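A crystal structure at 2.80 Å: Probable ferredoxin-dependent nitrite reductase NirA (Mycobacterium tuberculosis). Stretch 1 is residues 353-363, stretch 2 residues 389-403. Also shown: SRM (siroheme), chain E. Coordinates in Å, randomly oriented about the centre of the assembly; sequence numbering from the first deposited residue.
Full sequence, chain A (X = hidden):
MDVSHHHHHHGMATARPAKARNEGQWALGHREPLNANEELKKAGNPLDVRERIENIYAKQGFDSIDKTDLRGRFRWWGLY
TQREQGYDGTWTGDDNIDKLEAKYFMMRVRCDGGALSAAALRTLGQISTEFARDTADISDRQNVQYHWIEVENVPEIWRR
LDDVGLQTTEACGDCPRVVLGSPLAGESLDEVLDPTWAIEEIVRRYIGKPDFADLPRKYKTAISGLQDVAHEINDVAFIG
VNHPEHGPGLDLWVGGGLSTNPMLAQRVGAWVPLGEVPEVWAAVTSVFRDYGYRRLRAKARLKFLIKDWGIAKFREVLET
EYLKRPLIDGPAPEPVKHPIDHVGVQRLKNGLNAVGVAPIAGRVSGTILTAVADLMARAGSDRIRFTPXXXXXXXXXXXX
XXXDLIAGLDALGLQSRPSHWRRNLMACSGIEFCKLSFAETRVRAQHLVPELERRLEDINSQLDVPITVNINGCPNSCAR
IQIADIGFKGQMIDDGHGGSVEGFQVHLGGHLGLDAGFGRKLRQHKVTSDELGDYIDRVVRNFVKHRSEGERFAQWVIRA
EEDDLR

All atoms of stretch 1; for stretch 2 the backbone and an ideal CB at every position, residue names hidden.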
# COMPACT_ATOMS: atom_id res chain seq x y z
N ASN A 353 0.18 13.69 22.92
CA ASN A 353 1.15 13.49 21.86
C ASN A 353 0.89 12.28 21.02
O ASN A 353 0.37 11.28 21.49
CB ASN A 353 2.54 13.32 22.44
CG ASN A 353 3.02 14.53 23.17
OD1 ASN A 353 3.52 15.49 22.57
ND2 ASN A 353 2.87 14.50 24.50
N ALA A 354 1.29 12.38 19.76
CA ALA A 354 1.43 11.21 18.88
C ALA A 354 2.91 10.88 18.65
O ALA A 354 3.72 11.77 18.40
CB ALA A 354 0.75 11.48 17.53
N VAL A 355 3.23 9.60 18.65
CA VAL A 355 4.60 9.13 18.49
C VAL A 355 4.62 8.15 17.32
O VAL A 355 3.95 7.13 17.37
CB VAL A 355 5.07 8.42 19.79
CG1 VAL A 355 6.43 7.76 19.64
CG2 VAL A 355 5.06 9.40 20.94
N GLY A 356 5.36 8.46 16.26
CA GLY A 356 5.49 7.53 15.12
C GLY A 356 6.81 6.77 15.16
O GLY A 356 7.86 7.35 15.44
N VAL A 357 6.76 5.48 14.88
CA VAL A 357 7.96 4.65 14.93
C VAL A 357 8.19 3.98 13.60
O VAL A 357 7.26 3.71 12.85
CB VAL A 357 7.91 3.55 15.99
CG1 VAL A 357 8.10 4.14 17.36
CG2 VAL A 357 6.61 2.75 15.92
N ALA A 358 9.45 3.68 13.35
CA ALA A 358 9.88 3.19 12.05
C ALA A 358 10.53 1.84 12.20
O ALA A 358 11.68 1.75 12.63
CB ALA A 358 10.88 4.16 11.38
N PRO A 359 9.81 0.78 11.83
CA PRO A 359 10.47 -0.49 11.71
C PRO A 359 11.30 -0.47 10.42
O PRO A 359 11.52 0.61 9.86
CB PRO A 359 9.31 -1.49 11.65
CG PRO A 359 8.06 -0.68 11.36
CD PRO A 359 8.38 0.74 11.47
N ILE A 360 11.77 -1.63 9.98
CA ILE A 360 12.49 -1.73 8.73
C ILE A 360 11.55 -2.36 7.70
O ILE A 360 11.29 -3.56 7.73
CB ILE A 360 13.75 -2.60 8.91
CG1 ILE A 360 14.79 -1.88 9.78
CG2 ILE A 360 14.35 -2.96 7.54
CD1 ILE A 360 16.08 -2.65 9.99
N ALA A 361 11.04 -1.53 6.80
CA ALA A 361 10.18 -1.97 5.72
C ALA A 361 9.02 -2.77 6.23
O ALA A 361 8.78 -3.84 5.73
CB ALA A 361 10.97 -2.79 4.74
N GLY A 362 8.35 -2.30 7.28
CA GLY A 362 7.11 -2.91 7.77
C GLY A 362 7.26 -4.18 8.60
O GLY A 362 6.27 -4.69 9.14
N ARG A 363 8.49 -4.70 8.74
CA ARG A 363 8.69 -6.01 9.38
C ARG A 363 8.61 -5.93 10.88
O ARG A 363 9.48 -5.32 11.50
CB ARG A 363 10.04 -6.61 9.00
CG ARG A 363 10.42 -7.85 9.84
CD ARG A 363 10.91 -9.03 9.02
NE ARG A 363 9.80 -9.65 8.30
CZ ARG A 363 9.95 -10.56 7.34
NH1 ARG A 363 11.16 -11.00 7.01
NH2 ARG A 363 8.88 -11.03 6.70
N UNK A 389 3.19 4.20 4.80
CA UNK A 389 4.63 4.10 4.53
C UNK A 389 5.25 3.00 5.39
O UNK A 389 6.46 3.04 5.67
CB UNK A 389 5.33 5.44 4.79
N UNK A 390 4.39 2.04 5.76
CA UNK A 390 4.75 0.82 6.49
C UNK A 390 5.28 1.12 7.90
O UNK A 390 6.24 0.48 8.37
CB UNK A 390 5.80 0.03 5.70
N UNK A 391 4.65 2.09 8.55
CA UNK A 391 5.07 2.55 9.87
C UNK A 391 3.89 2.46 10.82
O UNK A 391 2.78 2.13 10.42
CB UNK A 391 5.61 3.98 9.81
N UNK A 392 4.12 2.72 12.10
CA UNK A 392 2.99 2.82 13.03
C UNK A 392 3.10 3.99 13.98
O UNK A 392 4.18 4.33 14.44
CB UNK A 392 2.86 1.53 13.84
N UNK A 393 1.94 4.58 14.27
CA UNK A 393 1.89 5.68 15.23
C UNK A 393 0.84 5.44 16.32
O UNK A 393 -0.27 5.00 16.04
CB UNK A 393 1.60 6.99 14.50
N UNK A 394 1.24 5.74 17.56
CA UNK A 394 0.39 5.63 18.76
C UNK A 394 -0.11 7.01 19.19
O UNK A 394 0.70 7.91 19.36
CB UNK A 394 1.16 4.97 19.91
N UNK A 395 -1.41 7.16 19.42
CA UNK A 395 -1.95 8.45 19.87
C UNK A 395 -2.17 8.54 21.39
O UNK A 395 -2.06 7.55 22.11
CB UNK A 395 -3.28 8.72 19.16
N UNK A 396 -2.49 9.74 21.86
CA UNK A 396 -2.91 9.99 23.24
C UNK A 396 -1.84 9.61 24.26
O UNK A 396 -2.16 9.02 25.29
CB UNK A 396 -4.20 9.22 23.54
N UNK A 397 -0.58 9.94 23.96
CA UNK A 397 0.52 9.79 24.91
C UNK A 397 0.67 11.12 25.67
O UNK A 397 1.05 12.15 25.08
CB UNK A 397 1.82 9.40 24.20
N UNK A 398 0.36 11.12 26.98
CA UNK A 398 0.63 12.33 27.77
C UNK A 398 2.13 12.56 28.02
O UNK A 398 2.91 11.61 28.02
CB UNK A 398 -0.10 12.24 29.11
N UNK A 399 2.49 13.83 28.21
CA UNK A 399 3.89 14.23 28.39
C UNK A 399 4.63 13.46 29.48
O UNK A 399 5.78 13.07 29.29
CB UNK A 399 3.95 15.72 28.71
N UNK A 400 3.99 13.25 30.62
CA UNK A 400 4.62 12.53 31.73
C UNK A 400 5.15 11.14 31.33
O UNK A 400 6.19 10.69 31.82
CB UNK A 400 3.62 12.38 32.87
N UNK A 401 4.43 10.47 30.45
CA UNK A 401 4.66 9.07 30.14
C UNK A 401 5.42 8.89 28.84
O UNK A 401 5.73 7.76 28.44
CB UNK A 401 3.33 8.32 30.07
N UNK A 402 5.70 10.01 28.17
CA UNK A 402 6.27 9.96 26.82
C UNK A 402 7.59 9.24 26.81
O UNK A 402 7.76 8.27 26.10
CB UNK A 402 6.45 11.37 26.25
N UNK A 403 8.53 9.73 27.60
CA UNK A 403 9.88 9.16 27.60
C UNK A 403 9.91 7.66 27.79
O UNK A 403 10.63 6.99 27.05
CB UNK A 403 10.72 9.82 28.70
FE SRM E . 0.28 -5.43 -4.22
CHA SRM E . -0.04 -8.26 -6.10
CHB SRM E . 2.12 -7.14 -2.00
CHC SRM E . 0.55 -2.74 -2.40
CHD SRM E . 0.51 -3.53 -7.09
NA SRM E . 0.75 -7.36 -3.98
C1A SRM E . 0.42 -8.40 -4.78
C2A SRM E . 0.61 -9.74 -4.14
CMA SRM E . -0.70 -10.22 -3.60
CDA SRM E . 1.31 -10.72 -5.03
CEA SRM E . 0.52 -11.80 -5.71
O3A SRM E . -0.36 -11.48 -6.51
O4A SRM E . 0.73 -13.00 -5.46
C3A SRM E . 1.54 -9.38 -3.03
CAA SRM E . 1.29 -10.09 -1.75
CBA SRM E . 2.15 -11.32 -1.86
CCA SRM E . 2.64 -11.75 -0.51
O1A SRM E . 3.01 -10.88 0.31
O2A SRM E . 2.65 -12.97 -0.24
C4A SRM E . 1.46 -7.89 -2.98
NB SRM E . 1.05 -5.08 -2.44
C1B SRM E . 1.74 -5.86 -1.61
C2B SRM E . 2.03 -5.26 -0.26
CMB SRM E . 1.91 -6.22 0.89
CDB SRM E . 3.43 -4.75 -0.30
CEB SRM E . 3.98 -4.11 0.93
O3B SRM E . 4.90 -4.63 1.60
O4B SRM E . 3.48 -3.04 1.27
C3B SRM E . 1.03 -4.12 -0.28
CAB SRM E . -0.31 -4.57 0.24
CBB SRM E . -1.11 -3.43 0.79
CCB SRM E . -2.52 -3.88 1.08
O1B SRM E . -2.88 -4.11 2.23
O2B SRM E . -3.35 -3.99 0.18
C4B SRM E . 0.85 -3.95 -1.76
NC SRM E . 0.61 -3.57 -4.65
C1C SRM E . 0.51 -2.55 -3.77
C2C SRM E . 0.74 -1.31 -4.34
CDC SRM E . 0.98 0.01 -3.68
CEC SRM E . -0.14 0.89 -3.29
O3C SRM E . -1.32 0.46 -3.34
O4C SRM E . 0.17 2.04 -2.94
C3C SRM E . 0.78 -1.58 -5.67
CAC SRM E . 1.00 -0.46 -6.64
CBC SRM E . -0.08 0.57 -6.86
CCC SRM E . -1.12 -0.00 -7.81
O1C SRM E . -1.90 -0.92 -7.43
O2C SRM E . -1.14 0.46 -8.98
C4C SRM E . 0.63 -2.93 -5.84
ND SRM E . -0.10 -5.77 -6.17
C1D SRM E . 0.25 -4.91 -7.14
C2D SRM E . 0.33 -5.60 -8.36
CAD SRM E . 0.07 -4.94 -9.70
CBD SRM E . -1.31 -4.98 -10.26
CCD SRM E . -1.71 -4.25 -11.51
O1D SRM E . -2.55 -3.33 -11.39
O2D SRM E . -1.23 -4.56 -12.64
C3D SRM E . 0.03 -6.93 -8.09
CDD SRM E . -0.44 -7.94 -9.10
CED SRM E . -1.85 -7.97 -9.64
O3D SRM E . -2.75 -7.32 -9.12
O4D SRM E . -2.13 -8.65 -10.64
C4D SRM E . -0.24 -7.02 -6.73

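Two antiparallel strands, 353-357 and 392-397, set the rules here, because each position along the second must suit the face of the sheet on which it falls.

Position 389 has no atom of stretch 1 near its CB, so this contact leaves its identity open; it is Tyr389. Position 390 has positive phi (64/40), which favours Gly, Asn or Asp without excluding others, and its CB lies 3.8 Å from Gly362 N. A slim, flexible chain suits such a close approach. The residue is Gln390, whose OE1 packs 3.4 Å from Ala361 CA while its NE2 comes within 3.4 Å of siroheme O3B. The fit is mutual: an ideal CB on Gly362 would lie a tight 3.3 Å from Gln390 CB.

At position 391 the CB points sideways, 3.5 Å from Val357 O and 4.6 Å from Pro359 CD, so a chain with an aliphatic stem would fit. Lys391 supplies one, its CG 4.1 Å from Ala358 CA.

Position 392 opens the strand on the face that carries Val355 and Val357. With Val357 CG2 4.5 Å from its CB, a branched aliphatic residue is the natural choice. Leu392 sets CG 4.1 Å from Val357 CG2 and sends CD2 to 4.1 Å from Pro359 CG. Its backbone accepts a hydrogen bond from Val357 N to Leu392 O (2.9 Å) and returns a weak one from Leu392 N to Val357 O (3.4 Å).

Position 393 turns to the other face, opposite Gly356, its CB 4.0 Å from Gly356 CA. Gly356 puts no side chain across from it, so a beta-branched or other aliphatic residue has room. Val393 sits here, with CG2 4.2 Å from Ala354 CB and CB 3.8 Å from Gly356 CA.

Position 394 returns to the Val355 face, its CB 4.3 Å from Val355 O, so several beta-forming residues, Val, Ile or Thr among them, would suit. It is Ile394, paired by Val355 N to Ile394 O and Ile394 N to Val355 O, both 3.1 Å.

Between here and 397 the register slips by one residue, a beta bulge. Position 395 points away, its CB 5.1 Å from Ala354 CB, so a longer chain could reach back, and an apolar one would suit Ala354 CB; Leu395 does, with CD2 3.8 Å from Ala354 CB. Position 396 also points away and has positive phi (61/42), a setting Asn, Asp or Gly tolerates; it is Asp396.

Position 397 rejoins the Val355 face, its CB 4.6 Å from Val355 CG2, and asks for an aliphatic residue. Ile397 brings CG1 to 4.2 Å from Val355 CG2, while Ile397 O accepts from both Asn353 N (2.8 Å) and Asn353 ND2 (3.0 Å).

Position 398 points away, and Pro398 leads out of the strand. At 399, Asn353 ND2 lies 4.5 Å from the CB, a donor that an acidic or amide side chain could meet; Asp399 OD1 accepts a hydrogen bond from Asn353 ND2 at 2.7 Å. Positions 400, 401 and 403, out of reach, are Ala400, Leu401 and Asp403. Position 402 points toward stretch 1, and a long apolar chain could reach Val355: Leu402 CD1 packs 3.4 Å from Val355 CG2.

Stretch 2 (389-403) YQKLVILDIPDALLD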
# COMPACT_ATOMS: atom_id res chain seq x y z
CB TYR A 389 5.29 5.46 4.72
CG TYR A 389 4.87 6.40 3.61
CD1 TYR A 389 3.76 7.23 3.76
CD2 TYR A 389 5.54 6.41 2.38
CE1 TYR A 389 3.35 8.06 2.73
CE2 TYR A 389 5.14 7.23 1.35
CZ TYR A 389 4.05 8.06 1.53
OH TYR A 389 3.63 8.88 0.51
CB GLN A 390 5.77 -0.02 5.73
CG GLN A 390 5.48 -0.24 4.28
CD GLN A 390 6.68 -0.83 3.56
OE1 GLN A 390 7.82 -0.40 3.78
NE2 GLN A 390 6.44 -1.83 2.72
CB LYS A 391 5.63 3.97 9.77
CG LYS A 391 7.08 4.00 9.21
CD LYS A 391 7.23 4.72 7.88
CE LYS A 391 8.65 4.59 7.26
NZ LYS A 391 8.92 3.43 6.37
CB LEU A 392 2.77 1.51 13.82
CG LEU A 392 3.87 0.48 13.95
CD1 LEU A 392 3.44 -0.64 14.93
CD2 LEU A 392 4.22 -0.14 12.61
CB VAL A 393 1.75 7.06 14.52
CG1 VAL A 393 1.46 6.90 13.04
CG2 VAL A 393 0.75 7.97 15.21
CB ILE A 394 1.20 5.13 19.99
CG1 ILE A 394 2.20 4.02 19.63
CG2 ILE A 394 0.27 4.64 21.09
CD1 ILE A 394 1.57 2.72 19.27
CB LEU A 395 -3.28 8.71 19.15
CG LEU A 395 -3.33 8.45 17.66
CD1 LEU A 395 -4.68 8.83 17.15
CD2 LEU A 395 -2.27 9.24 16.95
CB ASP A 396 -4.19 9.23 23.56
CG ASP A 396 -5.19 9.25 22.41
OD1 ASP A 396 -5.00 10.05 21.46
OD2 ASP A 396 -6.16 8.46 22.45
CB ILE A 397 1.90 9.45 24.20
CG1 ILE A 397 1.77 8.26 23.23
CG2 ILE A 397 2.99 9.13 25.21
CD1 ILE A 397 1.07 7.04 23.80
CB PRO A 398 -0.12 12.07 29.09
CG PRO A 398 -0.19 10.60 29.20
CD PRO A 398 -0.25 10.06 27.79
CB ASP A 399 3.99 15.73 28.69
CG ASP A 399 3.81 16.59 27.45
OD1 ASP A 399 3.97 16.06 26.35
OD2 ASP A 399 3.52 17.80 27.58
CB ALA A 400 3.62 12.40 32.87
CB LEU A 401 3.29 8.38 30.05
CG LEU A 401 2.46 8.47 31.34
CD1 LEU A 401 1.04 8.01 31.15
CD2 LEU A 401 3.15 7.66 32.46
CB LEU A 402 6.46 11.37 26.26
CG LEU A 402 6.86 11.53 24.78
CD1 LEU A 402 5.89 10.81 23.88
CD2 LEU A 402 6.90 13.00 24.40
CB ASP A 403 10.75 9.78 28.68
CG ASP A 403 11.27 11.15 28.29
OD1 ASP A 403 11.69 11.33 27.12
OD2 ASP A 403 11.24 12.04 29.17
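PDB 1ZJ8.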